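Local coordinates for hypothetical protein (Pseudomonas aeruginosa, PDB 2H9F) that probably catalyses the isomerisation of methylaconitate, at residues S70-L75 / D86-V92; F210-M214 / G333-N337. All coordinates share one frame; numbering follows the deposited sequence.

Contact 1: S70-L75 / D86-V92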
# COMPACT_ATOMS: atom_id res chain seq x y z
N SER A 70 -2.70 3.85 -7.17
CA SER A 70 -3.39 2.99 -8.08
C SER A 70 -3.53 3.69 -9.43
O SER A 70 -4.62 3.94 -9.93
CB SER A 70 -4.71 2.52 -7.48
OG SER A 70 -5.40 1.68 -8.39
N LYS A 71 -2.38 3.98 -10.01
CA LYS A 71 -2.28 4.87 -11.14
C LYS A 71 -1.27 4.39 -12.20
O LYS A 71 -0.17 4.00 -11.89
CB LYS A 71 -1.83 6.27 -10.64
CG LYS A 71 -2.73 6.94 -9.61
CD LYS A 71 -2.17 8.34 -9.24
CE LYS A 71 -2.82 8.98 -8.00
NZ LYS A 71 -4.10 9.61 -8.24
N CYS A 72 -1.63 4.54 -13.46
CA CYS A 72 -0.75 4.27 -14.59
C CYS A 72 -0.70 5.51 -15.50
O CYS A 72 -1.72 6.21 -15.68
CB CYS A 72 -1.29 3.09 -15.38
SG CYS A 72 -0.95 1.49 -14.57
N VAL A 73 0.45 5.74 -16.12
CA VAL A 73 0.66 6.90 -16.98
C VAL A 73 1.33 6.47 -18.28
O VAL A 73 2.26 5.66 -18.25
CB VAL A 73 1.54 7.94 -16.27
CG1 VAL A 73 2.04 9.08 -17.24
CG2 VAL A 73 0.80 8.54 -15.07
N ILE A 74 0.79 6.96 -19.40
CA ILE A 74 1.40 6.87 -20.75
C ILE A 74 1.92 8.26 -21.18
O ILE A 74 1.19 9.25 -21.11
CB ILE A 74 0.41 6.37 -21.83
CG1 ILE A 74 -0.21 5.01 -21.43
CG2 ILE A 74 1.15 6.24 -23.20
CD1 ILE A 74 -1.40 4.58 -22.31
N LEU A 75 3.20 8.33 -21.57
CA LEU A 75 3.79 9.50 -22.24
C LEU A 75 4.19 9.10 -23.65
O LEU A 75 4.57 7.95 -23.91
CB LEU A 75 5.04 10.00 -21.51
CG LEU A 75 4.89 11.23 -20.63
CD1 LEU A 75 3.99 10.95 -19.51
CD2 LEU A 75 6.25 11.66 -20.13
N ASP A 86 2.74 14.21 -24.91
CA ASP A 86 1.36 14.00 -24.49
C ASP A 86 1.36 13.11 -23.25
O ASP A 86 2.05 12.10 -23.20
CB ASP A 86 0.54 13.34 -25.58
CG ASP A 86 0.33 14.22 -26.76
OD1 ASP A 86 0.57 15.44 -26.65
OD2 ASP A 86 -0.09 13.71 -27.84
N TYR A 87 0.53 13.49 -22.28
CA TYR A 87 0.49 12.89 -20.97
C TYR A 87 -0.92 12.42 -20.71
O TYR A 87 -1.86 13.19 -20.70
CB TYR A 87 0.96 13.92 -19.95
CG TYR A 87 0.54 13.72 -18.52
CD1 TYR A 87 0.64 12.49 -17.91
CD2 TYR A 87 0.07 14.78 -17.76
CE1 TYR A 87 0.28 12.33 -16.59
CE2 TYR A 87 -0.32 14.62 -16.43
CZ TYR A 87 -0.22 13.39 -15.86
OH TYR A 87 -0.57 13.20 -14.53
N LEU A 88 -1.05 11.11 -20.54
CA LEU A 88 -2.33 10.46 -20.30
C LEU A 88 -2.26 9.73 -18.97
O LEU A 88 -1.31 9.00 -18.73
CB LEU A 88 -2.58 9.46 -21.43
CG LEU A 88 -4.00 9.20 -21.90
CD1 LEU A 88 -4.75 10.46 -22.27
CD2 LEU A 88 -3.94 8.21 -23.09
N TYR A 89 -3.27 9.91 -18.13
CA TYR A 89 -3.29 9.35 -16.79
C TYR A 89 -4.55 8.50 -16.60
O TYR A 89 -5.67 8.91 -16.95
CB TYR A 89 -3.17 10.51 -15.82
CG TYR A 89 -3.88 10.33 -14.54
CD1 TYR A 89 -3.47 9.36 -13.63
CD2 TYR A 89 -4.95 11.15 -14.21
CE1 TYR A 89 -4.14 9.20 -12.41
CE2 TYR A 89 -5.64 10.99 -13.01
CZ TYR A 89 -5.23 10.01 -12.12
OH TYR A 89 -5.90 9.87 -10.92
N GLY A 90 -4.34 7.26 -16.15
CA GLY A 90 -5.40 6.30 -15.86
C GLY A 90 -5.49 6.00 -14.37
O GLY A 90 -4.52 5.56 -13.77
N GLN A 91 -6.64 6.30 -13.75
CA GLN A 91 -6.89 5.94 -12.34
C GLN A 91 -7.56 4.58 -12.29
O GLN A 91 -8.67 4.40 -12.80
CB GLN A 91 -7.82 6.97 -11.69
CG GLN A 91 -8.06 6.78 -10.20
CD GLN A 91 -6.81 7.03 -9.37
OE1 GLN A 91 -6.07 7.99 -9.64
NE2 GLN A 91 -6.56 6.17 -8.35
N VAL A 92 -6.86 3.61 -11.71
CA VAL A 92 -7.29 2.22 -11.73
C VAL A 92 -8.12 1.97 -10.47
O VAL A 92 -7.64 2.12 -9.38
CB VAL A 92 -6.05 1.28 -11.84
CG1 VAL A 92 -6.47 -0.18 -11.82
CG2 VAL A 92 -5.23 1.62 -13.12

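Contact 2: F210-M214 / G333-N337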
# COMPACT_ATOMS: atom_id res chain seq x y z
N PHE A 210 -17.60 41.95 8.34
CA PHE A 210 -16.17 41.77 8.18
C PHE A 210 -15.76 42.00 6.74
O PHE A 210 -16.49 41.65 5.85
CB PHE A 210 -15.79 40.35 8.56
CG PHE A 210 -16.10 40.00 9.99
CD1 PHE A 210 -15.58 40.75 11.03
CD2 PHE A 210 -16.90 38.91 10.30
CE1 PHE A 210 -15.87 40.43 12.36
CE2 PHE A 210 -17.19 38.58 11.62
CZ PHE A 210 -16.67 39.33 12.65
N LYS A 211 -14.57 42.55 6.51
CA LYS A 211 -14.02 42.58 5.17
C LYS A 211 -13.79 41.14 4.72
O LYS A 211 -13.40 40.27 5.49
CB LYS A 211 -12.72 43.35 5.13
CG LYS A 211 -12.82 44.85 5.46
CD LYS A 211 -13.72 45.59 4.50
CE LYS A 211 -13.86 47.06 4.86
NZ LYS A 211 -14.91 47.75 4.03
N ALA A 212 -14.09 40.86 3.46
CA ALA A 212 -13.86 39.52 2.97
C ALA A 212 -13.58 39.51 1.47
O ALA A 212 -14.20 40.25 0.74
CB ALA A 212 -15.06 38.62 3.32
N THR A 213 -12.65 38.67 1.03
CA THR A 213 -12.51 38.36 -0.39
C THR A 213 -13.07 36.96 -0.61
O THR A 213 -12.63 36.00 0.00
CB THR A 213 -11.04 38.39 -0.80
OG1 THR A 213 -10.59 39.76 -0.80
CG2 THR A 213 -10.82 37.75 -2.19
N MSE A 214 -14.07 36.88 -1.48
CA MSE A 214 -14.73 35.65 -1.85
C MSE A 214 -14.31 35.38 -3.30
O MSE A 214 -14.66 36.13 -4.20
CB MSE A 214 -16.24 35.81 -1.70
CG MSE A 214 -16.69 35.79 -0.24
SE MSE A 214 -18.45 36.42 0.04
CE MSE A 214 -18.07 38.38 0.02
N GLY A 333 -5.40 44.11 -4.65
CA GLY A 333 -6.59 44.65 -3.98
C GLY A 333 -7.32 43.65 -3.11
O GLY A 333 -8.12 44.04 -2.27
N THR A 334 -7.09 42.35 -3.33
CA THR A 334 -7.71 41.34 -2.49
C THR A 334 -7.08 41.40 -1.11
O THR A 334 -5.98 41.95 -0.93
CB THR A 334 -7.57 39.88 -3.04
OG1 THR A 334 -6.22 39.47 -2.93
CG2 THR A 334 -8.05 39.78 -4.47
N LEU A 335 -7.78 40.84 -0.14
CA LEU A 335 -7.28 40.80 1.22
C LEU A 335 -6.00 40.00 1.29
O LEU A 335 -5.13 40.30 2.11
CB LEU A 335 -8.34 40.23 2.19
CG LEU A 335 -9.63 41.00 2.45
CD1 LEU A 335 -10.46 40.30 3.58
CD2 LEU A 335 -9.29 42.48 2.79
N VAL A 336 -5.87 38.98 0.43
CA VAL A 336 -4.66 38.13 0.42
C VAL A 336 -3.52 38.94 -0.18
O VAL A 336 -2.43 39.00 0.39
CB VAL A 336 -4.86 36.81 -0.40
CG1 VAL A 336 -3.64 35.92 -0.30
CG2 VAL A 336 -6.13 36.07 0.04
N ASN A 337 -3.79 39.59 -1.31
CA ASN A 337 -2.79 40.47 -1.88
C ASN A 337 -2.34 41.51 -0.85
O ASN A 337 -1.14 41.77 -0.67
CB ASN A 337 -3.35 41.13 -3.12
CG ASN A 337 -2.47 42.24 -3.65
OD1 ASN A 337 -2.77 43.42 -3.42
ND2 ASN A 337 -1.43 41.88 -4.41

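Contact 1: S70-L75 / D86-V92
The ring of Tyr87 meets Val73 at its edge: CG1 of Val73 lies near the ring plane, 3.7 Å from Tyr87 CD1, while CD1 of Leu75 reaches the same ring atom obliquely. With CG anti to the backbone N (chi1 158°), Tyr87 lays its ring on the face of the sheet that Val73 and Leu75 share; helix 106-118 packs on that face, and the Tyr87 hydroxyl is hydrogen-bonded to the carbonyl of Cys105. The Tyr89 ring also receives its neighbour edge-on, Lys71 CG lying in its plane 3.9 Å from CE1. Lys71 runs extended until a bend at its last torsion (chi4 -80°), which brings NZ towards Gln91 OE1, a bond that is doubtful because OE1 lies implausibly near Tyr89 OH. The framework is a beta hairpin of strands 71-77 and 85-92, whose segments 71-75 and 86-92 run antiparallel. Cys72 with Gly90 and Ile74 with Leu88 are its hydrogen-bonded pairs, each closed by two amide-carbonyl bonds, among them Gly90 N to Cys72 O at 2.9 Å and 173°. Ile74 and Leu88 pack CB to CB on the other face, where both also touch Arg41 of helix 39-49. Beyond the last ladder pair, Val92 N donates to Ser70 O at 2.9 Å.

Contact 2: F210-M214 / G333-N337
A short helix, 335-339, packs by its first turn on strand 208-216, which is flanked on its two sides by strands 200-204 and 220-225. Thr213 joins the two elements. Its OG1 accepts a hydrogen bond from Leu335 N, 3.1 Å long and almost straight at 175°, and is also hydrogen-bonded to the carbonyl of Leu198, so two bonds hold the buried hydroxyl. The torsion that places OG1 anti to the carbonyl carbon (chi1 -72°) leaves CG2 to meet the methyl side of Thr334, 4.0 Å from its CB. The side chains of Leu335 and Thr213 run alongside each other, pointing opposite ways, and CD1 of Leu335 reaches along the strand to sit 3.5 Å from both Lys211 O and Ala212 CA. Of the Lys211 side chain, CB comes within 4.1 Å of Leu335 CD1; its ammonium group leads elsewhere, to a salt bridge with Asp201. At the helix start Thr334 is the N-cap: its OG1 takes the amide of Asn337 at 2.9 Å and is further bonded to the carbonyl of Ala328. Asn337 answers with its own side chain, OD1 accepting from Gly333 N at 3.0 Å, the donor standing above the carbonyl plane. Behind the turn, Val336 packs against helix 319-330. The chemistry implies a division of labour in which amides of the first turn find acceptors in threonine side chains, Leu335 N in Thr213 of the strand and Asn337 N in Thr334 of the cap, so that polar groups are satisfied in a buried place while Leu335 supplies the apolar part.

The two contacts stand on opposite sides of the chain's centre, their centres 38 Å apart and their nearest atoms about 27 Å apart, so they do not touch. Contact 1 closes along the chain before contact 2 opens. They illustrate two ways of holding a beta-rich chain together: contact 1 joins segments 11 residues apart at their closest ends by a ladder of backbone bonds, whereas contact 2 brings together segments 119 residues apart at theirs with a side-chain acceptor and a leucine. Neither segment pair touches the other protein chain of the assembly, and neither can be assigned a catalytic role.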